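PDB 4WWM: uncharacterized protein from Sulfolobus solfataricus, which probably acts as a Urm1-type ubiquitin-like protein modifier, with likely roles in the proteasome pathway and tRNA processing. Local coordinates for residues L67-D70 and N71-I74. Sequence-based numbering, arbitrary orientation.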
ATOM      1  N   LEU A  67     -12.467   3.764   7.307  1.00 21.40           N
ATOM      2  CA  LEU A  67     -12.621   4.336   5.977  1.00 22.09           C
ATOM      3  C   LEU A  67     -11.463   5.253   5.639  1.00 21.34           C
ATOM      4  O   LEU A  67     -11.113   6.136   6.418  1.00 20.79           O
ATOM      5  CB  LEU A  67     -13.929   5.121   5.874  1.00 24.14           C
ATOM      6  CG  LEU A  67     -15.195   4.366   5.472  1.00 27.53           C
ATOM      7  CD1 LEU A  67     -16.390   5.298   5.566  1.00 36.89           C
ATOM      8  CD2 LEU A  67     -15.074   3.798   4.068  1.00 27.07           C
ATOM      9  N   LEU A  68     -10.865   5.039   4.475  1.00 23.28           N
ATOM     10  CA  LEU A  68      -9.869   5.963   3.964  1.00 20.37           C
ATOM     11  C   LEU A  68     -10.579   7.159   3.341  1.00 22.20           C
ATOM     12  O   LEU A  68     -11.646   7.015   2.744  1.00 22.10           O
ATOM     13  CB  LEU A  68      -8.963   5.281   2.937  1.00 17.18           C
ATOM     14  CG  LEU A  68      -8.145   4.087   3.431  1.00 15.71           C
ATOM     15  CD1 LEU A  68      -7.564   3.331   2.255  1.00 17.03           C
ATOM     16  CD2 LEU A  68      -7.042   4.554   4.361  1.00 18.65           C
ATOM     17  N   ASN A  69      -9.993   8.338   3.499  1.00 26.87           N
ATOM     18  CA  ASN A  69     -10.510   9.534   2.852  1.00 29.33           C
ATOM     19  C   ASN A  69      -9.766   9.762   1.542  1.00 27.87           C
ATOM     20  O   ASN A  69      -8.597   9.401   1.417  1.00 25.22           O
ATOM     21  CB  ASN A  69     -10.385  10.739   3.779  1.00 29.93           C
ATOM     22  CG  ASN A  69     -11.185  10.566   5.058  1.00 37.02           C
ATOM     23  OD1 ASN A  69     -12.216   9.888   5.073  1.00 37.55           O
ATOM     24  ND2 ASN A  69     -10.711  11.172   6.139  1.00 38.80           N
ATOM     25  N   ASP A  70     -10.457  10.347   0.571  1.00 32.56           N
ATOM     26  CA  ASP A  70      -9.930  10.501  -0.783  1.00 35.82           C
ATOM     27  C   ASP A  70      -8.560  11.176  -0.832  1.00 36.23           C
ATOM     28  O   ASP A  70      -7.778  10.926  -1.751  1.00 37.19           O
ATOM     29  CB  ASP A  70     -10.917  11.302  -1.638  1.00 45.75           C
ATOM     30  CG  ASP A  70     -12.087  10.465  -2.124  1.00 46.50           C
ATOM     31  OD1 ASP A  70     -12.248   9.319  -1.648  1.00 42.23           O
ATOM     32  OD2 ASP A  70     -12.851  10.958  -2.980  1.00 54.83           O
ATOM     33  N   ASN A  71      -8.274  12.024   0.151  1.00 23.88           N
ATOM     34  CA  ASN A  71      -7.027  12.782   0.166  1.00 24.23           C
ATOM     35  C   ASN A  71      -5.937  12.148   1.037  1.00 24.23           C
ATOM     36  O   ASN A  71      -4.904  12.765   1.289  1.00 25.74           O
ATOM     37  CB  ASN A  71      -7.293  14.213   0.636  1.00 27.03           C
ATOM     38  CG  ASN A  71      -8.182  14.988  -0.323  1.00 32.86           C
ATOM     39  OD1 ASN A  71      -8.363  14.596  -1.479  1.00 34.90           O
ATOM     40  ND2 ASN A  71      -8.737  16.097   0.150  1.00 33.92           N
ATOM     41  N   ASP A  72      -6.161  10.920   1.496  1.00 21.27           N
ATOM     42  CA  ASP A  72      -5.153  10.220   2.290  1.00 18.89           C
ATOM     43  C   ASP A  72      -3.948   9.840   1.437  1.00 21.11           C
ATOM     44  O   ASP A  72      -4.085   9.528   0.255  1.00 20.58           O
ATOM     45  CB  ASP A  72      -5.736   8.961   2.936  1.00 18.06           C
ATOM     46  CG  ASP A  72      -6.620   9.265   4.135  1.00 20.30           C
ATOM     47  OD1 ASP A  72      -6.510  10.370   4.709  1.00 21.02           O
ATOM     48  OD2 ASP A  72      -7.420   8.381   4.512  1.00 21.26           O
ATOM     49  N   ILE A  73      -2.772   9.868   2.055  1.00 16.47           N
ATOM     50  CA  ILE A  73      -1.537   9.477   1.394  1.00 15.78           C
ATOM     51  C   ILE A  73      -1.027   8.173   1.992  1.00 16.80           C
ATOM     52  O   ILE A  73      -0.711   8.104   3.181  1.00 18.59           O
ATOM     53  CB  ILE A  73      -0.457  10.566   1.523  1.00 18.05           C
ATOM     54  CG1 ILE A  73      -0.957  11.876   0.903  1.00 21.00           C
ATOM     55  CG2 ILE A  73       0.836  10.109   0.849  1.00 21.01           C
ATOM     56  CD1 ILE A  73      -0.033  13.058   1.117  1.00 25.04           C
ATOM     57  N   ILE A  74      -0.957   7.146   1.151  1.00 16.04           N
ATOM     58  CA  ILE A  74      -0.516   5.821   1.566  1.00 14.12           C
ATOM     59  C   ILE A  74       0.894   5.546   1.054  1.00 16.44           C
ATOM     60  O   ILE A  74       1.109   5.455  -0.150  1.00 17.75           O
ATOM     61  CB  ILE A  74      -1.470   4.729   1.045  1.00 12.04           C
ATOM     62  CG1 ILE A  74      -2.892   4.987   1.552  1.00 14.09           C
ATOM     63  CG2 ILE A  74      -0.985   3.351   1.480  1.00 12.48           C
ATOM     64  CD1 ILE A  74      -3.949   4.125   0.891  1.00 17.22           C
TER
HETATM   65  O   HOH W   1      -8.070   7.534   7.136  1.00 28.98           O
HETATM   66  O   HOH W   2      -8.291  11.165   6.474  1.00 56.21           O
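Asn69 and Asp72 close a type I beta turn that leads the chain into strand 73-78, the central strand of this ubiquitin-like beta-grasp fold. Asp72 N donates to Asn69 O at 2.9 Å, the bond that closes the turn. The Asp72 side chain returns the grip: with CG beside its own backbone N (chi1 -76°), the carboxylate folds back over the turn and OD2 accepts a hydrogen bond from Asn69 N at 2.8 Å. This N-H meets OD2 from above the carboxylate plane, 60° out of it, yet the bond is fairly straight at 158°. Residues 69 and 72 are therefore joined twice, once through backbone alone and once through a carboxylate. Asp72 OD2 also accepts a hydrogen bond from a water at 2.8 Å; the same water donates weakly to Leu67 O. Asp72 OD1 accepts from Asn56 ND2 and from a second water, and Asn56 OD1 accepts from Ile73 N, so one asparagine fastens both the carboxylate and the start of the strand. Leu68 O, in turn, accepts from Arg24 NE. On the apolar side, Leu68 and Ile74 are buried and touch Val29 of helix 26-33, their side chains crossing nearly at right angles, with Leu68 CD1 3.9 Å from Ile74 CD1.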